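Local coordinates for protein signal recognition particle receptor FtsY (Sulfolobus acidocaldarius, PDB 5L3S) that serves as the receptor for the signal recognition particle, joining a helical bundle domain to a P-loop GTPase domain of the SRP54 type, at residues Glu49-Asn54 with Ile71-Lys76; Thr79-Lys84 with Ser261-Leu266; Asn123-Asn128 with Ile184-Ile189; Ser131-Ala136 with Ile176-Ser181. All coordinates share one frame; numbering follows the deposited sequence. Where two conformers were deposited one is given.

Interaction 1. Residues Glu49-Asn54 with Ile71-Lys76; sequences EDLKNN and INTLKK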
loop_
_atom_site.group_PDB
_atom_site.type_symbol
_atom_site.label_atom_id
_atom_site.label_comp_id
_atom_site.label_asym_id
_atom_site.label_seq_id
_atom_site.Cartn_x
_atom_site.Cartn_y
_atom_site.Cartn_z
ATOM N N GLU B 49 8.836 19.790 16.736
ATOM C CA GLU B 49 9.489 20.159 17.991
ATOM C C GLU B 49 10.879 20.704 17.696
ATOM O O GLU B 49 11.319 21.659 18.339
ATOM C CB GLU B 49 9.584 18.969 18.949
ATOM C CG GLU B 49 8.285 18.619 19.656
ATOM C CD GLU B 49 7.803 19.731 20.567
ATOM O OE1 GLU B 49 8.620 20.248 21.362
ATOM O OE2 GLU B 49 6.609 20.098 20.481
ATOM N N ASP B 50 11.563 20.098 16.722
ATOM C CA ASP B 50 12.871 20.589 16.276
ATOM C C ASP B 50 12.717 22.018 15.762
ATOM O O ASP B 50 13.509 22.902 16.074
ATOM C CB ASP B 50 13.431 19.719 15.138
ATOM C CG ASP B 50 13.975 18.378 15.616
ATOM O OD1 ASP B 50 14.185 18.213 16.837
ATOM O OD2 ASP B 50 14.213 17.491 14.756
ATOM N N LEU B 51 11.678 22.216 14.959
ATOM C CA LEU B 51 11.394 23.490 14.318
ATOM C C LEU B 51 11.142 24.595 15.350
ATOM O O LEU B 51 11.767 25.657 15.303
ATOM C CB LEU B 51 10.188 23.320 13.384
ATOM C CG LEU B 51 9.706 24.567 12.642
ATOM C CD1 LEU B 51 10.834 25.160 11.789
ATOM C CD2 LEU B 51 8.468 24.239 11.805
ATOM N N LYS B 52 10.238 24.332 16.288
ATOM C CA LYS B 52 9.952 25.277 17.370
ATOM C C LYS B 52 11.213 25.657 18.151
ATOM O O LYS B 52 11.479 26.841 18.408
ATOM C CB LYS B 52 8.903 24.686 18.315
ATOM C CG LYS B 52 8.685 25.499 19.583
ATOM C CD LYS B 52 7.665 24.831 20.495
ATOM C CE LYS B 52 6.321 24.662 19.801
ATOM N NZ LYS B 52 5.250 24.262 20.759
ATOM N N ASN B 53 12.002 24.651 18.515
ATOM C CA ASN B 53 13.218 24.891 19.284
ATOM C C ASN B 53 14.276 25.675 18.529
ATOM O O ASN B 53 15.024 26.451 19.123
ATOM C CB ASN B 53 13.808 23.579 19.779
ATOM C CG ASN B 53 12.960 22.942 20.842
ATOM O OD1 ASN B 53 12.415 23.631 21.700
ATOM N ND2 ASN B 53 12.834 21.618 20.791
ATOM N N ASN B 54 14.348 25.470 17.222
ATOM C CA ASN B 54 15.283 26.241 16.418
ATOM C C ASN B 54 14.876 27.707 16.351
ATOM O O ASN B 54 15.722 28.581 16.207
ATOM C CB ASN B 54 15.378 25.676 15.003
ATOM C CG ASN B 54 16.392 26.413 14.154
ATOM O OD1 ASN B 54 16.073 27.413 13.510
ATOM N ND2 ASN B 54 17.628 25.929 14.157
ATOM N N ILE B 71 7.594 28.516 7.786
ATOM C CA ILE B 71 7.402 27.610 6.659
ATOM C C ILE B 71 8.704 27.422 5.888
ATOM O O ILE B 71 9.073 26.300 5.533
ATOM C CB ILE B 71 6.286 28.115 5.723
ATOM C CG1 ILE B 71 4.928 28.024 6.431
ATOM C CG2 ILE B 71 6.255 27.315 4.440
ATOM C CD1 ILE B 71 3.792 28.722 5.693
ATOM N N ASN B 72 9.414 28.517 5.640
ATOM C CA ASN B 72 10.683 28.427 4.924
ATOM C C ASN B 72 11.761 27.702 5.719
ATOM O O ASN B 72 12.558 26.962 5.148
ATOM C CB ASN B 72 11.172 29.810 4.490
ATOM C CG ASN B 72 10.413 30.330 3.296
ATOM O OD1 ASN B 72 9.696 29.576 2.633
ATOM N ND2 ASN B 72 10.562 31.618 3.009
ATOM N N THR B 73 11.793 27.921 7.031
ATOM C CA THR B 73 12.733 27.206 7.892
ATOM C C THR B 73 12.458 25.694 7.817
ATOM O O THR B 73 13.386 24.883 7.752
ATOM C CB THR B 73 12.656 27.698 9.354
ATOM O OG1 THR B 73 12.873 29.111 9.388
ATOM C CG2 THR B 73 13.712 27.027 10.212
ATOM N N LEU B 74 11.182 25.317 7.808
ATOM C CA LEU B 74 10.824 23.899 7.690
ATOM C C LEU B 74 11.196 23.296 6.332
ATOM O O LEU B 74 11.722 22.181 6.262
ATOM C CB LEU B 74 9.334 23.671 7.975
ATOM C CG LEU B 74 8.908 22.202 7.889
ATOM C CD1 LEU B 74 9.680 21.384 8.907
ATOM C CD2 LEU B 74 7.395 22.032 8.102
ATOM N N LYS B 75 10.910 24.017 5.251
ATOM C CA LYS B 75 11.250 23.537 3.916
ATOM C C LYS B 75 12.753 23.342 3.799
ATOM O O LYS B 75 13.219 22.371 3.207
ATOM C CB LYS B 75 10.790 24.520 2.841
ATOM C CG LYS B 75 9.285 24.645 2.680
ATOM C CD LYS B 75 8.985 25.522 1.470
ATOM C CE LYS B 75 7.507 25.830 1.346
ATOM N NZ LYS B 75 7.240 26.658 0.133
ATOM N N LYS B 76 13.503 24.283 4.366
ATOM C CA LYS B 76 14.957 24.227 4.361
ATOM C C LYS B 76 15.486 23.071 5.214
ATOM O O LYS B 76 16.434 22.394 4.820
ATOM C CB LYS B 76 15.531 25.571 4.818
ATOM C CG LYS B 76 17.026 25.576 5.109
ATOM C CD LYS B 76 17.858 25.262 3.872
ATOM C CE LYS B 76 19.346 25.425 4.164
ATOM N NZ LYS B 76 20.215 25.024 3.023
#
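Leu51 on helix 41-55 reaches across to Thr73 and Leu74 on helix 66-85, and its two methyl branches divide the work between them. CD1 meets the methyl of Thr73, with CG2 3.8 Å away, while CD2 lies 4.0 Å from Leu74 CB, the two leucines crossing at about a right angle. With CG of Leu51 anti to the backbone N (chi1 178°), the branch point is carried beside the carbonyl carbon, and a chi2 of 58° directs one methyl to each partner. This is the tight part of the contact: both leucines are buried, and Leu30 of helix 20-36 packs against each of them. Thr73 meets Leu51 with its methyl and CB; its OG1 is held on its own helix by the carbonyl oxygen of Ile69, so a polar residue presents an apolar surface. Segments 49-54 and 71-76 run at 123° to one another, nearer antiparallel than parallel, with axes 10.5 Å apart at their closest. The contact lies in the helical bundle domain of SRP54-type proteins, where Ile27 of helix 20-36 also touches Leu51, and Phe295 from the C-terminal helix 287-295 touches Leu74. Toward solvent the contact thins out. Asn54, an exposed residue, brings its OD1 no closer than 4.1 Å to Thr73 CG2, a touch of an amide oxygen on a methyl that makes no bond. Lys52, which takes no part in the contact, forms a salt bridge with Glu20.

Interaction 2. Residues Thr79-Lys84 with Ser261-Leu266; sequences TEILTK and SLAYEL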
loop_
_atom_site.group_PDB
_atom_site.type_symbol
_atom_site.label_atom_id
_atom_site.label_comp_id
_atom_site.label_asym_id
_atom_site.label_seq_id
_atom_site.Cartn_x
_atom_site.Cartn_y
_atom_site.Cartn_z
ATOM N N THR B 79 14.756 19.814 3.368
ATOM C CA THR B 79 15.670 19.689 2.231
ATOM C C THR B 79 17.049 19.205 2.688
ATOM O O THR B 79 17.669 18.364 2.042
ATOM C CB THR B 79 15.805 21.014 1.440
ATOM O OG1 THR B 79 14.511 21.445 0.999
ATOM C CG2 THR B 79 16.700 20.823 0.220
ATOM N N GLU B 80 17.508 19.725 3.820
ATOM C CA GLU B 80 18.793 19.318 4.380
ATOM C C GLU B 80 18.795 17.880 4.906
ATOM O O GLU B 80 19.787 17.170 4.754
ATOM C CB GLU B 80 19.243 20.301 5.464
ATOM C CG GLU B 80 19.725 21.630 4.900
ATOM C CD GLU B 80 20.115 22.627 5.975
ATOM O OE1 GLU B 80 21.197 23.238 5.851
ATOM O OE2 GLU B 80 19.336 22.813 6.934
ATOM N N ILE B 81 17.689 17.455 5.520
ATOM C CA ILE B 81 17.569 16.087 6.027
ATOM C C ILE B 81 17.660 15.065 4.892
ATOM O O ILE B 81 18.281 14.013 5.037
ATOM C CB ILE B 81 16.244 15.869 6.782
ATOM C CG1 ILE B 81 16.246 16.638 8.101
ATOM C CG2 ILE B 81 16.034 14.406 7.076
ATOM C CD1 ILE B 81 17.275 16.137 9.094
ATOM N N LEU B 82 17.039 15.391 3.764
ATOM C CA LEU B 82 17.038 14.520 2.599
ATOM C C LEU B 82 18.345 14.591 1.806
ATOM O O LEU B 82 18.854 13.573 1.338
ATOM C CB LEU B 82 15.859 14.872 1.701
ATOM C CG LEU B 82 14.491 14.641 2.348
ATOM C CD1 LEU B 82 13.413 15.316 1.535
ATOM C CD2 LEU B 82 14.199 13.140 2.472
ATOM N N THR B 83 18.884 15.797 1.651
ATOM C CA THR B 83 20.125 16.002 0.898
ATOM C C THR B 83 21.317 15.301 1.556
ATOM O O THR B 83 22.172 14.737 0.874
ATOM C CB THR B 83 20.411 17.503 0.698
ATOM O OG1 THR B 83 19.337 18.090 -0.046
ATOM C CG2 THR B 83 21.723 17.727 -0.064
ATOM N N LYS B 84 21.347 15.310 2.885
ATOM C CA LYS B 84 22.427 14.674 3.638
ATOM C C LYS B 84 22.411 13.146 3.510
ATOM O O LYS B 84 23.453 12.493 3.605
ATOM C CB LYS B 84 22.350 15.081 5.111
ATOM C CG LYS B 84 23.464 14.526 5.975
ATOM C CD LYS B 84 23.264 14.867 7.447
ATOM C CE LYS B 84 24.388 14.285 8.293
ATOM N NZ LYS B 84 24.200 14.555 9.744
ATOM N N SER B 261 10.384 10.360 6.632
ATOM C CA SER B 261 10.498 9.495 7.803
ATOM C C SER B 261 11.705 8.552 7.721
ATOM O O SER B 261 12.399 8.337 8.712
ATOM C CB SER B 261 9.207 8.700 8.017
ATOM O OG SER B 261 8.167 9.566 8.436
ATOM N N LEU B 262 11.931 7.995 6.538
ATOM C CA LEU B 262 13.067 7.115 6.280
ATOM C C LEU B 262 14.405 7.808 6.535
ATOM O O LEU B 262 15.288 7.259 7.195
ATOM C CB LEU B 262 13.030 6.644 4.832
ATOM C CG LEU B 262 12.028 5.560 4.491
ATOM C CD1 LEU B 262 12.005 5.379 2.991
ATOM C CD2 LEU B 262 12.462 4.299 5.189
ATOM N N ALA B 263 14.549 9.009 5.992
ATOM C CA ALA B 263 15.765 9.780 6.187
ATOM C C ALA B 263 15.906 10.188 7.647
ATOM O O ALA B 263 16.974 10.032 8.241
ATOM C CB ALA B 263 15.764 11.003 5.290
ATOM N N TYR B 264 14.822 10.696 8.228
ATOM C CA TYR B 264 14.875 11.239 9.581
ATOM C C TYR B 264 15.113 10.150 10.632
ATOM O O TYR B 264 15.958 10.308 11.506
ATOM C CB TYR B 264 13.600 12.047 9.893
ATOM C CG TYR B 264 13.647 12.820 11.182
ATOM C CD1 TYR B 264 13.225 12.251 12.377
ATOM C CD2 TYR B 264 14.117 14.131 11.209
ATOM C CE1 TYR B 264 13.272 12.967 13.561
ATOM C CE2 TYR B 264 14.162 14.848 12.379
ATOM C CZ TYR B 264 13.742 14.265 13.552
ATOM O OH TYR B 264 13.799 14.994 14.718
ATOM N N GLU B 265 14.376 9.049 10.540
ATOM C CA GLU B 265 14.478 7.954 11.508
ATOM C C GLU B 265 15.581 6.930 11.239
ATOM O O GLU B 265 16.244 6.480 12.169
ATOM C CB GLU B 265 13.155 7.185 11.583
ATOM C CG GLU B 265 12.071 7.924 12.296
ATOM C CD GLU B 265 12.404 8.115 13.751
ATOM O OE1 GLU B 265 12.862 7.137 14.380
ATOM O OE2 GLU B 265 12.218 9.239 14.256
ATOM N N LEU B 266 15.740 6.534 9.981
ATOM C CA LEU B 266 16.562 5.369 9.649
ATOM C C LEU B 266 17.819 5.703 8.855
ATOM O O LEU B 266 18.624 4.817 8.575
ATOM C CB LEU B 266 15.736 4.349 8.865
ATOM C CG LEU B 266 14.463 3.871 9.568
ATOM C CD1 LEU B 266 13.690 2.895 8.697
ATOM C CD2 LEU B 266 14.824 3.256 10.902
#
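Two branched side chains of helix 66-85 converge on Ala263, and their torsions explain how. In Ile81, CG2 points opposite the backbone N and CG1 opposite the carbonyl carbon (chi1 -70°), which sends the two branches to different targets on helix 258-266. CG2 settles on the methyl of Ala263, 3.9 Å from its CB, and also skirts the backbone at Tyr264. The longer branch carries CD1 to the aromatic ring, where it approaches CD2 of Tyr264 obliquely at 4.3 Å. Leu82 has CG opposite its carbonyl carbon, and CD2 swings in to lie 3.9 Å from the same Ala263 CB. The small alanine therefore receives two side chains at once, and the axes of segments 79-84 and 261-266 come within 9.1 Å, with CA atoms of Leu82 and Ala263 6.1 Å apart. The side-chain contacts are apolar throughout. The polar end of Tyr264 lies beyond the interface and is hydrogen-bonded through OH to Asp50 of helix 41-55, a bond that ties the ring to a third helix. Leu82 also touches Phe290 of helix 287-295 and Phe285. The two segments cross at 76°, steeply inclined rather than aligned. A contact between helix 66-85 and helix 258-266 of the GTPase range is consistent with a joint between the helical bundle and the GTPase domain, the two-domain architecture of SRP-family GTPases.

Interaction 3. Residues Asn123-Asn128 with Ile184-Ile189; sequences NMLKKN and IDVVLI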
loop_
_atom_site.group_PDB
_atom_site.type_symbol
_atom_site.label_atom_id
_atom_site.label_comp_id
_atom_site.label_asym_id
_atom_site.label_seq_id
_atom_site.Cartn_x
_atom_site.Cartn_y
_atom_site.Cartn_z
ATOM N N ASN B 123 14.756 -1.488 -17.854
ATOM C CA ASN B 123 14.617 -0.466 -18.890
ATOM C C ASN B 123 15.605 0.688 -18.712
ATOM O O ASN B 123 16.204 1.157 -19.678
ATOM C CB ASN B 123 13.197 0.082 -18.951
ATOM C CG ASN B 123 13.003 1.034 -20.098
ATOM O OD1 ASN B 123 13.009 0.629 -21.253
ATOM N ND2 ASN B 123 12.835 2.314 -19.788
ATOM N N MET B 124 15.796 1.122 -17.475
ATOM C CA MET B 124 16.700 2.235 -17.214
ATOM C C MET B 124 18.132 1.787 -17.512
ATOM O O MET B 124 18.893 2.517 -18.136
ATOM C CB MET B 124 16.565 2.729 -15.771
ATOM C CG MET B 124 17.561 3.837 -15.402
ATOM S SD MET B 124 17.395 4.259 -13.662
ATOM C CE MET B 124 17.577 2.657 -12.884
ATOM N N LEU B 125 18.480 0.568 -17.100
ATOM C CA LEU B 125 19.832 0.035 -17.332
ATOM C C LEU B 125 20.145 -0.122 -18.825
ATOM O O LEU B 125 21.261 0.198 -19.280
ATOM C CB LEU B 125 20.033 -1.293 -16.579
ATOM C CG LEU B 125 20.012 -1.207 -15.043
ATOM C CD1 LEU B 125 19.955 -2.591 -14.376
ATOM C CD2 LEU B 125 21.208 -0.427 -14.517
ATOM N N LYS B 126 19.165 -0.605 -19.587
ATOM C CA LYS B 126 19.314 -0.715 -21.034
ATOM C C LYS B 126 19.609 0.630 -21.682
ATOM O O LYS B 126 20.463 0.717 -22.569
ATOM C CB LYS B 126 18.077 -1.325 -21.694
ATOM C CG LYS B 126 17.901 -2.804 -21.482
ATOM C CD LYS B 126 17.228 -3.436 -22.692
ATOM C CE LYS B 126 15.822 -2.894 -22.908
ATOM N NZ LYS B 126 15.286 -3.292 -24.244
ATOM N N LYS B 127 18.912 1.674 -21.238
ATOM C CA LYS B 127 19.135 3.030 -21.756
ATOM C C LYS B 127 20.525 3.552 -21.385
ATOM O O LYS B 127 21.059 4.455 -22.036
ATOM C CB LYS B 127 18.081 4.000 -21.207
ATOM C CG LYS B 127 16.640 3.571 -21.421
ATOM C CD LYS B 127 16.132 3.907 -22.811
ATOM C CE LYS B 127 14.754 3.303 -23.046
ATOM N NZ LYS B 127 14.195 3.689 -24.373
ATOM N N ASN B 128 21.099 3.002 -20.318
ATOM C CA ASN B 128 22.439 3.393 -19.892
ATOM C C ASN B 128 23.505 2.436 -20.423
ATOM O O ASN B 128 24.647 2.450 -19.967
ATOM C CB ASN B 128 22.515 3.486 -18.368
ATOM C CG ASN B 128 21.915 4.772 -17.837
ATOM O OD1 ASN B 128 22.603 5.794 -17.726
ATOM N ND2 ASN B 128 20.621 4.739 -17.523
ATOM N N ILE B 184 27.920 -10.463 -18.083
ATOM C CA ILE B 184 26.749 -9.595 -17.952
ATOM C C ILE B 184 26.988 -8.552 -16.857
ATOM O O ILE B 184 27.533 -8.870 -15.802
ATOM C CB ILE B 184 25.500 -10.441 -17.608
ATOM C CG1 ILE B 184 25.233 -11.488 -18.695
ATOM C CG2 ILE B 184 24.263 -9.563 -17.355
ATOM C CD1 ILE B 184 25.205 -10.936 -20.094
ATOM N N ASP B 185 26.587 -7.309 -17.111
ATOM C CA ASP B 185 26.874 -6.212 -16.192
ATOM C C ASP B 185 26.100 -6.308 -14.879
ATOM O O ASP B 185 26.638 -6.030 -13.802
ATOM C CB ASP B 185 26.571 -4.854 -16.844
ATOM C CG ASP B 185 27.502 -4.529 -18.000
ATOM O OD1 ASP B 185 28.682 -4.937 -17.973
ATOM O OD2 ASP B 185 27.046 -3.846 -18.943
ATOM N N VAL B 186 24.826 -6.683 -14.971
ATOM C CA VAL B 186 23.951 -6.636 -13.813
ATOM C C VAL B 186 23.046 -7.866 -13.704
ATOM O O VAL B 186 22.492 -8.325 -14.699
ATOM C CB VAL B 186 23.060 -5.377 -13.874
ATOM C CG1 VAL B 186 22.049 -5.375 -12.735
ATOM C CG2 VAL B 186 23.915 -4.103 -13.876
ATOM N N VAL B 187 22.889 -8.382 -12.484
ATOM C CA VAL B 187 21.821 -9.329 -12.182
ATOM C C VAL B 187 20.799 -8.692 -11.232
ATOM O O VAL B 187 21.176 -8.119 -10.209
ATOM C CB VAL B 187 22.371 -10.604 -11.523
ATOM C CG1 VAL B 187 21.206 -11.517 -11.037
ATOM C CG2 VAL B 187 23.281 -11.330 -12.482
ATOM N N LEU B 188 19.513 -8.801 -11.575
ATOM C CA LEU B 188 18.429 -8.291 -10.726
ATOM C C LEU B 188 17.637 -9.463 -10.196
ATOM O O LEU B 188 17.094 -10.226 -10.976
ATOM C CB LEU B 188 17.489 -7.387 -11.536
ATOM C CG LEU B 188 18.197 -6.227 -12.227
ATOM C CD1 LEU B 188 17.208 -5.399 -13.013
ATOM C CD2 LEU B 188 18.874 -5.383 -11.183
ATOM N N ILE B 189 17.556 -9.589 -8.873
ATOM C CA ILE B 189 16.878 -10.712 -8.244
ATOM C C ILE B 189 15.489 -10.325 -7.742
ATOM O O ILE B 189 15.358 -9.456 -6.882
ATOM C CB ILE B 189 17.726 -11.266 -7.078
ATOM C CG1 ILE B 189 19.119 -11.662 -7.612
ATOM C CG2 ILE B 189 17.020 -12.457 -6.426
ATOM C CD1 ILE B 189 20.146 -11.992 -6.538
#
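CD1 of Leu125 carries the contact between segments 123-128 and 184-189. It meets CG1 of Val186 at 3.9 Å and CD1 of Leu188 at 4.2 Å, each pair reaching toward the other tip to tip, so a single methyl bridges two residues spaced two apart on the strand. Val186 and Leu188 turn to the same face of the sheet, whereas Val187 between them turns to the other. On the strand side, CG1 of Val186 stands opposite the backbone N (chi1 175°), leaving that methyl directed at the helix. All three residues are buried and the contact is wholly apolar. One shell out, Ile94 of helix 90-96 packs on both Leu125 and Val186, and Thr132 and Leu130 touch Leu125, while Ile104 and Phe106 of the adjoining strand 102-107 bear on Leu188. The helix stops soon after the leucine: Asn128 is the first residue to leave helical geometry, and its ND2 returns to Met124 O at 2.9 Å with a nearly straight N-H angle of 166°, from above the carbonyl plane. The strand is fixed by its backbone, with Val186 hydrogen-bonded to Ser131 and Ile133, at the start of one neighbouring strand, and Val187 to Phe102 and Ile104 on the other. Helix 114-127, preceded by the probable P-loop that follows strand 102-107, thus lies over strand 186-191 where that strand runs parallel between strands 132-137 and 102-107.

Interaction 4. Residues Ser131-Ala136 with Ile176-Ser181; sequences STIIAA and ISFAKS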
loop_
_atom_site.group_PDB
_atom_site.type_symbol
_atom_site.label_atom_id
_atom_site.label_comp_id
_atom_site.label_asym_id
_atom_site.label_seq_id
_atom_site.Cartn_x
_atom_site.Cartn_y
_atom_site.Cartn_z
ATOM N N SER B 131 24.268 -4.303 -19.660
ATOM C CA SER B 131 23.589 -5.585 -19.882
ATOM C C SER B 131 23.012 -6.140 -18.575
ATOM O O SER B 131 23.537 -5.885 -17.482
ATOM C CB SER B 131 24.510 -6.601 -20.577
ATOM O OG SER B 131 25.687 -6.858 -19.829
ATOM N N THR B 132 21.902 -6.868 -18.663
ATOM C CA THR B 132 21.197 -7.308 -17.468
ATOM C C THR B 132 20.552 -8.669 -17.656
ATOM O O THR B 132 20.107 -8.995 -18.755
ATOM C CB THR B 132 20.054 -6.327 -17.104
ATOM O OG1 THR B 132 19.084 -6.318 -18.159
ATOM C CG2 THR B 132 20.578 -4.915 -16.905
ATOM N N ILE B 133 20.489 -9.450 -16.586
ATOM C CA ILE B 133 19.625 -10.629 -16.574
ATOM C C ILE B 133 18.821 -10.605 -15.287
ATOM O O ILE B 133 19.225 -9.992 -14.291
ATOM C CB ILE B 133 20.387 -11.968 -16.685
ATOM C CG1 ILE B 133 21.183 -12.254 -15.415
ATOM C CG2 ILE B 133 21.283 -11.996 -17.918
ATOM C CD1 ILE B 133 21.881 -13.595 -15.450
ATOM N N ILE B 134 17.669 -11.263 -15.310
ATOM C CA ILE B 134 16.781 -11.288 -14.165
ATOM C C ILE B 134 16.747 -12.695 -13.606
ATOM O O ILE B 134 16.647 -13.663 -14.365
ATOM C CB ILE B 134 15.346 -10.921 -14.588
ATOM C CG1 ILE B 134 15.332 -9.567 -15.299
ATOM C CG2 ILE B 134 14.397 -10.982 -13.386
ATOM C CD1 ILE B 134 14.006 -9.217 -15.957
ATOM N N ALA B 135 16.862 -12.797 -12.285
ATOM C CA ALA B 135 16.641 -14.047 -11.573
ATOM C C ALA B 135 15.192 -14.087 -11.080
ATOM O O ALA B 135 14.771 -13.234 -10.284
ATOM C CB ALA B 135 17.586 -14.146 -10.396
ATOM N N ALA B 136 14.439 -15.080 -11.546
ATOM C CA ALA B 136 13.050 -15.277 -11.124
ATOM C C ALA B 136 12.996 -16.011 -9.792
ATOM O O ALA B 136 12.580 -17.166 -9.721
ATOM C CB ALA B 136 12.279 -16.040 -12.192
ATOM N N ILE B 176 23.433 -15.861 -11.205
ATOM C CA ILE B 176 24.754 -15.257 -11.018
ATOM C C ILE B 176 25.857 -16.019 -11.751
ATOM O O ILE B 176 26.742 -15.418 -12.378
ATOM C CB ILE B 176 25.069 -15.117 -9.515
ATOM C CG1 ILE B 176 24.056 -14.157 -8.872
ATOM C CG2 ILE B 176 26.530 -14.663 -9.298
ATOM C CD1 ILE B 176 24.108 -14.128 -7.367
ATOM N N SER B 177 25.799 -17.344 -11.701
ATOM C CA SER B 177 26.789 -18.160 -12.403
ATOM C C SER B 177 26.734 -17.907 -13.912
ATOM O O SER B 177 27.769 -17.799 -14.589
ATOM C CB SER B 177 26.563 -19.649 -12.118
ATOM O OG SER B 177 27.459 -20.440 -12.886
ATOM N N PHE B 178 25.514 -17.815 -14.424
ATOM C CA PHE B 178 25.270 -17.566 -15.841
ATOM C C PHE B 178 25.787 -16.186 -16.235
ATOM O O PHE B 178 26.424 -16.027 -17.276
ATOM C CB PHE B 178 23.764 -17.677 -16.145
ATOM C CG PHE B 178 23.414 -17.445 -17.591
ATOM C CD1 PHE B 178 23.354 -18.503 -18.480
ATOM C CD2 PHE B 178 23.139 -16.169 -18.062
ATOM C CE1 PHE B 178 23.032 -18.296 -19.811
ATOM C CE2 PHE B 178 22.823 -15.956 -19.396
ATOM C CZ PHE B 178 22.766 -17.026 -20.271
ATOM N N ALA B 179 25.507 -15.186 -15.404
ATOM C CA ALA B 179 25.947 -13.827 -15.701
ATOM C C ALA B 179 27.461 -13.720 -15.700
ATOM O O ALA B 179 28.035 -13.054 -16.566
ATOM C CB ALA B 179 25.326 -12.826 -14.729
ATOM N N LYS B 180 28.111 -14.395 -14.751
ATOM C CA LYS B 180 29.576 -14.391 -14.672
ATOM C C LYS B 180 30.225 -14.895 -15.948
ATOM O O LYS B 180 31.132 -14.256 -16.488
ATOM C CB LYS B 180 30.078 -15.237 -13.496
ATOM C CG LYS B 180 29.993 -14.560 -12.144
ATOM C CD LYS B 180 30.433 -15.495 -11.021
ATOM C CE LYS B 180 30.153 -14.873 -9.655
ATOM N NZ LYS B 180 30.497 -15.790 -8.532
ATOM N N SER B 181 29.775 -16.045 -16.430
ATOM C CA SER B 181 30.412 -16.634 -17.598
ATOM C C SER B 181 30.136 -15.836 -18.873
ATOM O O SER B 181 30.870 -15.948 -19.845
ATOM C CB SER B 181 30.008 -18.105 -17.769
ATOM O OG SER B 181 28.614 -18.241 -17.943
#
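Ile133 and Phe178 meet at a slant, the isoleucine side chain crossing the line of the phenylalanine. CD1 of Ile133 approaches CD2 of Phe178 to 3.9 Å, an oblique meeting of methyl and aromatic carbon. The same methyl comes closer to Ala179, with CB 3.6 Å away, so it sits in the corner made by the ring and the alanine. Its direction follows from an unusual torsion: CG1 of Ile133 lies between the backbone N and the carbonyl carbon (chi1 70°), and an extended chi2 then carries CD1 outward to the helix. Phe178 has CG anti to its backbone N, and its ring also rests on Gln158 of the edge strand 158-160. Consistent with the small side chain of Ala179, helix 168-181 comes near the sheet here: the CA atoms of Ile133 and Ala179 are 7.1 Å apart. Val187 of strand 186-191 touches both Ile133 and Ala179, filling in beside the isoleucine. At the end of the helix, Ser181 OG bonds to Phe178 O at 3.2 Å, from above the carbonyl plane. Strand 132-137 is parallel to strand 186-191, and helix 168-181 leads through a short turn into the latter while packing across the former, the layering of helix on parallel sheet found in the alpha/beta fold of P-loop GTPases.

How the interactions relate
All four contacts are mainly apolar, but they differ in setting. Interactions 3 and 4 are buried helix-on-strand contacts in the GTPase domain, 10 Å apart between centres, and they share one sheet: strands 132-137 and 186-191 are neighbours there, linked by a probable backbone hydrogen bond from Ala135 N to Leu188 O. Interactions 1 and 2 are only partly buried helix-helix contacts, both using helix 66-85, and a single polar bond between side chains joins them. Interaction 1 lies inside the bundle and interaction 2 at its probable seam with the GTPase domain, while interaction 3 is about 17 Å from interaction 2 at nearest atoms.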